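Side-chain contacts in ABC transporter, periplasmic substrate-binding protein (Thermotoga maritima, PDB 2HPG), which probably binds a solute in the periplasm as the extracytoplasmic receptor of a tripartite ATP-independent (TRAP) transport system: residues K110-P115 against S134-Q139; V81-V86 against E308-Q313; K99-A104 against K263-L268. All coordinates share one frame; numbering follows the deposited sequence.

Contact 1: K110-P115 against S134-Q139; sequences KIKQSP and SFYWVQ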
loop_
_atom_site.group_PDB
_atom_site.type_symbol
_atom_site.label_atom_id
_atom_site.label_comp_id
_atom_site.label_asym_id
_atom_site.label_seq_id
_atom_site.Cartn_x
_atom_site.Cartn_y
_atom_site.Cartn_z
ATOM N N LYS A 110 0.182 12.099 11.975
ATOM C CA LYS A 110 -0.860 12.320 12.967
ATOM C C LYS A 110 -1.542 11.020 13.332
ATOM O O LYS A 110 -1.936 10.828 14.478
ATOM C CB LYS A 110 -1.895 13.346 12.472
ATOM C CG LYS A 110 -1.377 14.774 12.476
ATOM C CD LYS A 110 -1.365 15.374 13.905
ATOM C CE LYS A 110 -0.853 16.833 13.938
ATOM N NZ LYS A 110 0.394 16.995 13.098
ATOM N N ILE A 111 -1.719 10.118 12.367
ATOM C CA ILE A 111 -2.322 8.828 12.701
ATOM C C ILE A 111 -1.372 8.063 13.640
ATOM O O ILE A 111 -1.822 7.436 14.593
ATOM C CB ILE A 111 -2.703 7.974 11.439
ATOM C CG1 ILE A 111 -3.911 8.593 10.724
ATOM C CG2 ILE A 111 -3.032 6.540 11.837
ATOM C CD1 ILE A 111 -4.285 7.909 9.430
ATOM N N LYS A 112 -0.069 8.159 13.395
ATOM C CA LYS A 112 0.889 7.379 14.167
ATOM C C LYS A 112 0.880 7.775 15.637
ATOM O O LYS A 112 0.856 6.921 16.506
ATOM C CB LYS A 112 2.297 7.531 13.620
ATOM C CG LYS A 112 3.301 6.615 14.312
ATOM C CD LYS A 112 4.677 6.814 13.730
ATOM C CE LYS A 112 5.811 6.555 14.733
ATOM N NZ LYS A 112 7.038 7.261 14.260
ATOM N N GLN A 113 0.885 9.073 15.909
ATOM C CA GLN A 113 0.856 9.539 17.289
ATOM C C GLN A 113 -0.538 9.508 17.929
ATOM O O GLN A 113 -0.678 9.829 19.102
ATOM C CB GLN A 113 1.530 10.908 17.412
ATOM C CG GLN A 113 0.883 12.021 16.651
ATOM C CD GLN A 113 1.826 13.184 16.408
ATOM O OE1 GLN A 113 2.912 13.021 15.828
ATOM N NE2 GLN A 113 1.417 14.372 16.848
ATOM N N SER A 114 -1.562 9.075 17.197
ATOM C CA SER A 114 -2.924 8.935 17.721
ATOM C C SER A 114 -2.984 7.834 18.772
ATOM O O SER A 114 -2.466 6.742 18.527
ATOM C CB SER A 114 -3.917 8.590 16.584
ATOM O OG SER A 114 -3.847 7.222 16.148
ATOM N N PRO A 115 -3.630 8.078 19.925
ATOM C CA PRO A 115 -3.889 7.003 20.877
ATOM C C PRO A 115 -4.491 5.739 20.253
ATOM O O PRO A 115 -4.092 4.626 20.607
ATOM C CB PRO A 115 -4.905 7.634 21.845
ATOM C CG PRO A 115 -4.609 9.082 21.807
ATOM C CD PRO A 115 -4.103 9.385 20.428
ATOM N N SER A 134 7.103 0.769 10.430
ATOM C CA SER A 134 6.709 1.966 9.705
ATOM C C SER A 134 5.500 1.736 8.812
ATOM O O SER A 134 5.292 0.621 8.312
ATOM C CB SER A 134 7.878 2.475 8.857
ATOM O OG SER A 134 7.516 3.662 8.168
ATOM N N PHE A 135 4.705 2.796 8.630
ATOM C CA PHE A 135 3.717 2.846 7.547
ATOM C C PHE A 135 3.795 4.132 6.712
ATOM O O PHE A 135 2.809 4.529 6.107
ATOM C CB PHE A 135 2.284 2.574 8.060
ATOM C CG PHE A 135 1.785 3.557 9.102
ATOM C CD1 PHE A 135 1.178 4.766 8.721
ATOM C CD2 PHE A 135 1.873 3.252 10.463
ATOM C CE1 PHE A 135 0.707 5.657 9.667
ATOM C CE2 PHE A 135 1.405 4.154 11.439
ATOM C CZ PHE A 135 0.821 5.360 11.038
ATOM N N TYR A 136 4.973 4.759 6.653
ATOM C CA TYR A 136 5.215 5.916 5.801
ATOM C C TYR A 136 5.740 5.513 4.431
ATOM O O TYR A 136 6.616 6.185 3.856
ATOM C CB TYR A 136 6.249 6.836 6.441
ATOM C CG TYR A 136 5.868 7.418 7.792
ATOM C CD1 TYR A 136 4.569 7.401 8.267
ATOM C CD2 TYR A 136 6.833 8.044 8.575
ATOM C CE1 TYR A 136 4.259 7.942 9.500
ATOM C CE2 TYR A 136 6.520 8.589 9.799
ATOM C CZ TYR A 136 5.251 8.536 10.258
ATOM O OH TYR A 136 4.984 9.090 11.498
ATOM N N TRP A 137 5.192 4.422 3.902
ATOM C CA TRP A 137 5.641 3.847 2.639
ATOM C C TRP A 137 4.426 3.840 1.754
ATOM O O TRP A 137 3.480 3.106 2.004
ATOM C CB TRP A 137 6.197 2.434 2.857
ATOM C CG TRP A 137 7.547 2.477 3.498
ATOM C CD1 TRP A 137 7.830 2.782 4.797
ATOM C CD2 TRP A 137 8.806 2.244 2.857
ATOM N NE1 TRP A 137 9.189 2.772 4.997
ATOM C CE2 TRP A 137 9.808 2.432 3.821
ATOM C CE3 TRP A 137 9.180 1.902 1.555
ATOM C CZ2 TRP A 137 11.174 2.276 3.524
ATOM C CZ3 TRP A 137 10.530 1.747 1.265
ATOM C CH2 TRP A 137 11.505 1.930 2.245
ATOM N N VAL A 138 4.437 4.703 0.746
ATOM C CA VAL A 138 3.256 4.950 -0.063
ATOM C C VAL A 138 3.577 4.696 -1.539
ATOM O O VAL A 138 4.578 5.179 -2.060
ATOM C CB VAL A 138 2.742 6.396 0.223
ATOM C CG1 VAL A 138 1.840 6.903 -0.848
ATOM C CG2 VAL A 138 2.027 6.416 1.597
ATOM N N GLN A 139 2.743 3.885 -2.195
ATOM C CA GLN A 139 2.955 3.579 -3.607
ATOM C C GLN A 139 2.232 4.554 -4.522
ATOM O O GLN A 139 2.484 4.581 -5.726
ATOM C CB GLN A 139 2.518 2.155 -3.905
ATOM C CG GLN A 139 3.557 1.121 -3.543
ATOM C CD GLN A 139 3.122 -0.252 -3.913
ATOM O OE1 GLN A 139 2.832 -0.511 -5.076
ATOM N NE2 GLN A 139 3.042 -1.144 -2.929
#

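Contact 2: V81-V86 against E308-Q313; sequences VKDIGV and ENALNQ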
loop_
_atom_site.group_PDB
_atom_site.type_symbol
_atom_site.label_atom_id
_atom_site.label_comp_id
_atom_site.label_asym_id
_atom_site.label_seq_id
_atom_site.Cartn_x
_atom_site.Cartn_y
_atom_site.Cartn_z
ATOM N N VAL A 81 -6.014 -7.535 13.618
ATOM C CA VAL A 81 -6.704 -6.488 14.376
ATOM C C VAL A 81 -7.616 -5.736 13.399
ATOM O O VAL A 81 -7.156 -4.876 12.656
ATOM C CB VAL A 81 -5.714 -5.523 15.060
ATOM C CG1 VAL A 81 -6.449 -4.282 15.615
ATOM C CG2 VAL A 81 -4.950 -6.232 16.169
ATOM N N LYS A 82 -8.901 -6.083 13.405
ATOM C CA LYS A 82 -9.838 -5.686 12.349
ATOM C C LYS A 82 -9.756 -4.223 11.934
ATOM O O LYS A 82 -9.699 -3.919 10.738
ATOM C CB LYS A 82 -11.281 -5.994 12.748
ATOM C CG LYS A 82 -12.331 -5.317 11.845
ATOM C CD LYS A 82 -13.780 -5.593 12.261
ATOM C CE LYS A 82 -14.367 -4.417 13.029
ATOM N NZ LYS A 82 -15.855 -4.486 13.086
ATOM N N ASP A 83 -9.764 -3.330 12.916
ATOM C CA ASP A 83 -9.949 -1.912 12.663
ATOM C C ASP A 83 -8.833 -1.235 11.889
ATOM O O ASP A 83 -9.079 -0.236 11.206
ATOM C CB ASP A 83 -10.133 -1.149 13.977
ATOM C CG ASP A 83 -11.486 -1.363 14.597
ATOM O OD1 ASP A 83 -12.339 -2.072 14.023
ATOM O OD2 ASP A 83 -11.695 -0.791 15.687
ATOM N N ILE A 84 -7.611 -1.742 12.000
ATOM C CA ILE A 84 -6.476 -1.131 11.291
ATOM C C ILE A 84 -6.667 -1.210 9.761
ATOM O O ILE A 84 -6.090 -0.422 9.010
ATOM C CB ILE A 84 -5.129 -1.767 11.713
ATOM C CG1 ILE A 84 -3.946 -0.882 11.287
ATOM C CG2 ILE A 84 -4.980 -3.173 11.154
ATOM C CD1 ILE A 84 -2.636 -1.281 11.930
ATOM N N GLY A 85 -7.490 -2.166 9.342
ATOM C CA GLY A 85 -7.912 -2.366 7.960
ATOM C C GLY A 85 -8.660 -1.211 7.312
ATOM O O GLY A 85 -8.776 -1.160 6.083
ATOM N N VAL A 86 -9.132 -0.267 8.122
ATOM C CA VAL A 86 -9.749 0.947 7.603
ATOM C C VAL A 86 -8.799 1.728 6.659
ATOM O O VAL A 86 -9.262 2.446 5.756
ATOM C CB VAL A 86 -10.266 1.871 8.765
ATOM C CG1 VAL A 86 -9.132 2.565 9.437
ATOM C CG2 VAL A 86 -11.304 2.879 8.218
ATOM N N GLU A 308 -16.487 1.818 9.857
ATOM C CA GLU A 308 -16.864 3.241 9.889
ATOM C C GLU A 308 -16.527 3.878 11.252
ATOM O O GLU A 308 -15.978 4.984 11.315
ATOM C CB GLU A 308 -18.346 3.394 9.510
ATOM C CG GLU A 308 -18.831 4.839 9.288
ATOM C CD GLU A 308 -18.126 5.603 8.150
ATOM O OE1 GLU A 308 -17.744 5.000 7.115
ATOM O OE2 GLU A 308 -17.984 6.841 8.296
ATOM N N ASN A 309 -16.799 3.160 12.340
ATOM C CA ASN A 309 -16.371 3.629 13.668
ATOM C C ASN A 309 -14.873 3.858 13.716
ATOM O O ASN A 309 -14.407 4.878 14.254
ATOM C CB ASN A 309 -16.794 2.649 14.781
ATOM C CG ASN A 309 -18.199 2.927 15.311
ATOM O OD1 ASN A 309 -18.669 4.068 15.286
ATOM N ND2 ASN A 309 -18.867 1.885 15.805
ATOM N N ALA A 310 -14.116 2.928 13.127
ATOM C CA ALA A 310 -12.653 3.048 13.058
ATOM C C ALA A 310 -12.209 4.331 12.381
ATOM O O ALA A 310 -11.308 4.997 12.858
ATOM C CB ALA A 310 -12.047 1.830 12.335
ATOM N N LEU A 311 -12.830 4.660 11.249
ATOM C CA LEU A 311 -12.518 5.901 10.503
ATOM C C LEU A 311 -12.809 7.146 11.349
ATOM O O LEU A 311 -11.967 8.036 11.517
ATOM C CB LEU A 311 -13.342 5.947 9.205
ATOM C CG LEU A 311 -13.274 7.225 8.352
ATOM C CD1 LEU A 311 -11.897 7.402 7.750
ATOM C CD2 LEU A 311 -14.334 7.208 7.267
ATOM N N ASN A 312 -14.018 7.186 11.886
ATOM C CA ASN A 312 -14.475 8.298 12.734
ATOM C C ASN A 312 -13.572 8.509 13.938
ATOM O O ASN A 312 -13.194 9.655 14.275
ATOM C CB ASN A 312 -15.914 8.031 13.174
ATOM C CG ASN A 312 -16.903 8.207 12.039
ATOM O OD1 ASN A 312 -16.786 9.153 11.257
ATOM N ND2 ASN A 312 -17.869 7.299 11.930
ATOM N N GLN A 313 -13.187 7.396 14.559
ATOM C CA GLN A 313 -12.266 7.453 15.675
ATOM C C GLN A 313 -10.952 8.082 15.268
ATOM O O GLN A 313 -10.425 8.908 15.990
ATOM C CB GLN A 313 -12.036 6.068 16.276
ATOM C CG GLN A 313 -11.322 6.134 17.625
ATOM C CD GLN A 313 -12.087 6.962 18.678
ATOM O OE1 GLN A 313 -13.269 6.716 18.939
ATOM N NE2 GLN A 313 -11.404 7.933 19.287
#

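Contact 3: K99-A104 against K263-L268; sequences KTPEEA and KIMKEL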
loop_
_atom_site.group_PDB
_atom_site.type_symbol
_atom_site.label_atom_id
_atom_site.label_comp_id
_atom_site.label_asym_id
_atom_site.label_seq_id
_atom_site.Cartn_x
_atom_site.Cartn_y
_atom_site.Cartn_z
ATOM N N LYS A 99 -5.170 16.129 0.703
ATOM C CA LYS A 99 -5.462 16.459 -0.691
ATOM C C LYS A 99 -4.218 16.722 -1.527
ATOM O O LYS A 99 -4.349 17.055 -2.697
ATOM C CB LYS A 99 -6.388 17.684 -0.775
ATOM C CG LYS A 99 -7.741 17.494 -0.141
ATOM C CD LYS A 99 -8.652 16.645 -1.004
ATOM C CE LYS A 99 -9.682 15.952 -0.160
ATOM N NZ LYS A 99 -10.724 15.336 -1.005
ATOM N N THR A 100 -3.031 16.601 -0.937
ATOM C CA THR A 100 -1.747 16.691 -1.660
ATOM C C THR A 100 -0.797 15.641 -1.092
ATOM O O THR A 100 -1.046 15.129 -0.014
ATOM C CB THR A 100 -1.093 18.045 -1.491
ATOM O OG1 THR A 100 -0.588 18.185 -0.150
ATOM C CG2 THR A 100 -2.103 19.161 -1.789
ATOM N N PRO A 101 0.281 15.298 -1.817
ATOM C CA PRO A 101 1.312 14.384 -1.272
ATOM C C PRO A 101 1.835 14.756 0.124
ATOM O O PRO A 101 1.793 13.930 1.025
ATOM C CB PRO A 101 2.417 14.435 -2.340
ATOM C CG PRO A 101 1.632 14.665 -3.623
ATOM C CD PRO A 101 0.569 15.658 -3.220
ATOM N N GLU A 102 2.289 15.990 0.302
ATOM C CA GLU A 102 2.797 16.439 1.603
ATOM C C GLU A 102 1.736 16.333 2.702
ATOM O O GLU A 102 2.033 15.934 3.826
ATOM C CB GLU A 102 3.332 17.870 1.527
ATOM C CG GLU A 102 4.538 18.065 0.604
ATOM C CD GLU A 102 4.176 18.321 -0.878
ATOM O OE1 GLU A 102 2.980 18.220 -1.292
ATOM O OE2 GLU A 102 5.126 18.623 -1.646
ATOM N N GLU A 103 0.500 16.676 2.379
ATOM C CA GLU A 103 -0.615 16.515 3.318
ATOM C C GLU A 103 -0.879 15.059 3.697
ATOM O O GLU A 103 -1.277 14.763 4.827
ATOM C CB GLU A 103 -1.903 17.121 2.737
ATOM C CG GLU A 103 -1.911 18.641 2.705
ATOM C CD GLU A 103 -3.205 19.235 2.168
ATOM O OE1 GLU A 103 -4.171 18.504 1.878
ATOM O OE2 GLU A 103 -3.260 20.468 2.043
ATOM N N ALA A 104 -0.692 14.155 2.738
ATOM C CA ALA A 104 -0.896 12.720 2.977
ATOM C C ALA A 104 0.088 12.188 4.036
ATOM O O ALA A 104 -0.323 11.493 4.960
ATOM C CB ALA A 104 -0.761 11.934 1.653
ATOM N N LYS A 263 8.811 11.098 -3.608
ATOM C CA LYS A 263 9.358 10.955 -4.961
ATOM C C LYS A 263 8.348 10.266 -5.880
ATOM O O LYS A 263 8.114 10.689 -7.013
ATOM C CB LYS A 263 10.667 10.165 -4.938
ATOM C CG LYS A 263 11.540 10.354 -6.182
ATOM C CD LYS A 263 12.714 9.381 -6.242
ATOM C CE LYS A 263 13.699 9.798 -7.363
ATOM N NZ LYS A 263 14.702 8.747 -7.717
ATOM N N ILE A 264 7.753 9.198 -5.388
ATOM C CA ILE A 264 6.676 8.516 -6.097
ATOM C C ILE A 264 5.518 9.479 -6.409
ATOM O O ILE A 264 5.104 9.601 -7.565
ATOM C CB ILE A 264 6.165 7.264 -5.323
ATOM C CG1 ILE A 264 7.198 6.141 -5.358
ATOM C CG2 ILE A 264 4.876 6.738 -5.940
ATOM C CD1 ILE A 264 6.811 4.929 -4.534
HETATM N N MSE A 265 4.993 10.157 -5.392
HETATM C CA MSE A 265 3.784 10.967 -5.548
HETATM C C MSE A 265 3.960 12.297 -6.249
HETATM O O MSE A 265 3.006 12.796 -6.837
HETATM C CB MSE A 265 3.127 11.217 -4.180
HETATM C CG MSE A 265 2.327 10.062 -3.688
HETATM SE SE MSE A 265 1.379 10.492 -2.057
HETATM C CE MSE A 265 2.906 10.919 -0.923
ATOM N N LYS A 266 5.157 12.875 -6.158
ATOM C CA LYS A 266 5.445 14.205 -6.690
ATOM C C LYS A 266 6.210 14.158 -8.013
ATOM O O LYS A 266 6.151 15.118 -8.767
ATOM C CB LYS A 266 6.234 15.034 -5.675
ATOM C CG LYS A 266 5.413 15.430 -4.444
ATOM C CD LYS A 266 6.284 16.130 -3.377
ATOM C CE LYS A 266 6.870 17.470 -3.813
ATOM N NZ LYS A 266 5.847 18.532 -4.025
ATOM N N GLU A 267 6.884 13.052 -8.324
ATOM C CA GLU A 267 7.641 12.970 -9.574
ATOM C C GLU A 267 7.459 11.735 -10.425
ATOM O O GLU A 267 7.286 11.863 -11.632
ATOM C CB GLU A 267 9.132 13.195 -9.352
ATOM C CG GLU A 267 9.661 12.735 -8.063
ATOM C CD GLU A 267 10.816 13.580 -7.578
ATOM O OE1 GLU A 267 11.973 13.284 -7.968
ATOM O OE2 GLU A 267 10.558 14.529 -6.798
ATOM N N LEU A 268 7.548 10.543 -9.843
ATOM C CA LEU A 268 7.630 9.345 -10.680
ATOM C C LEU A 268 6.301 9.030 -11.311
ATOM O O LEU A 268 6.234 8.687 -12.495
ATOM C CB LEU A 268 8.162 8.156 -9.888
ATOM C CG LEU A 268 9.598 8.318 -9.409
ATOM C CD1 LEU A 268 10.057 7.054 -8.698
ATOM C CD2 LEU A 268 10.510 8.611 -10.600
#

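Contact 1: K110-P115 against S134-Q139
Phe-135 meets Lys-112 because its CG is tucked between the backbone N and the carbonyl carbon (chi1 60°), which swings the ring off the strand and up to the last turn of the helix. On the other side, CG of Lys-112 stands anti to the backbone N (chi1 -174°) and starts an extended chain that carries CD to the Tyr-136 hydroxyl; the two side chains cross at roughly a right angle. The ring tip of Phe-135, atom CZ, lies 3.7 Å from Lys-112 CB, while the backbone N of Lys-112 sits at the ring edge, in its plane. Ile-111 adds its CG2 branch, 4.1 Å from Phe-135 CZ, and the two side chains cross nearly perpendicularly. Tyr-136 takes part through its hydroxyl, which is 3.2 Å from CD of Lys-112; this is packing against the aliphatic chain, since the ammonium NZ remains 3.9 Å from Tyr-136 OH and makes no bond with it.

NZ of Lys-112 instead forms a salt bridge with Asp-254, whose other carboxylate oxygen is hydrogen-bonded to OG of Ser-134. One acidic side chain thereby ties the helix end to the strand. Ser-134 OG also accepts from Tyr-136 N over 3.2 Å, nearly straight at 171°, an ST turn in a part of the strand where the backbone departs from the extended form.

The contact packs the C-terminal end of helix 101-112 on the mixed beta-sheet of this periplasmic-binding-protein fold, in which strand 130-146 pairs antiparallel with 218-234. Phe-230 of that neighbour strand meets the Phe-135 ring, helix 243-278 flanks the contact and supplies Asp-254, and helix 308-318 touches Lys-110.

Contact 2: V81-V86 against E308-Q313
The methyl group of Ala-310 points at the 3-10 segment 82-86 and settles between Asp-83 and Val-86, which both direct their CB atoms back at the helix. Asp-83 approaches through the root of its side chain, with its CB 3.9 Å from Ala-310 CB, and its backbone carbonyl O lies 3.8 Å from the same methyl. That carbonyl already accepts from Val-86 N, a bond of 3.1 Å that helps shape the 3-10 turn. Val-86 closes the other flank, CB to CB 4.0 Å from Ala-310.

Val-86 has two roles because its methyls diverge: with chi1 at 75°, CG2 lies anti to the backbone N and reaches past Ala-310 to CB of Leu-311, 3.8 Å away, while CG1 stays beside the Ala-310 methyl. The Val-86 and Leu-311 side chains cross at about a right angle. At Ala-310, whose side chain is a single methyl, the backbones are close, 5.7 Å from CA of Asp-83 to CA of Ala-310.

This small, mostly apolar contact, with no hydrogen bond between the segments, joins the connection between helices 74-77 and 92-95 to the start of helix 308-318. Phe-92 and, from helix 291-305, Tyr-302 pack on both Val-86 and Leu-311, and Trp-120 of helix 115-128 lies against Asp-83.

Contact 3: K99-A104 against K263-L268
The carboxylate of Glu-102 meets the ammonium group of Lys-266 with one oxygen, OE2, while its second oxygen, OE1, stays 4.0 Å from Lys-266 NZ. Next to Glu-102 in sequence, the Pro-101 ring is set against helix 243-278, its CB and CG facing CB of Met-265 and CG of Lys-266. The motif is a capped helix N-terminus docked on the flank of a second helix: the first turn of 101-112 rests against the long helix 243-278. Thr-100 is the N-cap, its OG1 accepting from Glu-103 N at 3.1 Å.

Lys-266 bends at its third and fourth torsions (65° and 67°), which folds the chain back so that NZ comes to Glu-102 OE2. The modelled separation of Lys-266 NZ and Glu-102 OE2, 2.5 Å, is unusually short, and its exact value is doubtful. Both residues are exposed, and the ion pair lies at the outer margin of the packing between Pro-101 and Met-265. There the Pro-101 and Met-265 side chains run alongside each other, pointing opposite ways, with their CB atoms 3.8 Å apart. Leu-226 of strand 218-234 lies against both Met-265 and Ala-104, placing the inner side of the contact on the sheet. Met-265, a selenomethionine, turns at its last torsion and brings its terminal CE to 3.8 Å from the carbonyl O of Pro-101.

Contacts 1 and 3 fasten the two ends of helix 101-112, its first turn to helix 243-278 and its last to strand 130-146, with centres 15 Å apart. They also touch directly, since CG1 of Val-138 lies 3.8 Å from the selenium atom SE of Met-265. Helix 243-278 serves both, through Asp-254 at contact 1 and Met-265 and Lys-266 at contact 3. Contact 2 touches neither: its nearest atoms are about 7 Å from contact 1 and about 12 Å from contact 3. Helix 308-318 nevertheless links it to contact 1, where Leu-314 and Glu-317 touch Ser-114. Along the chain, contact 1 is nested within contact 3, and contact 3 within contact 2.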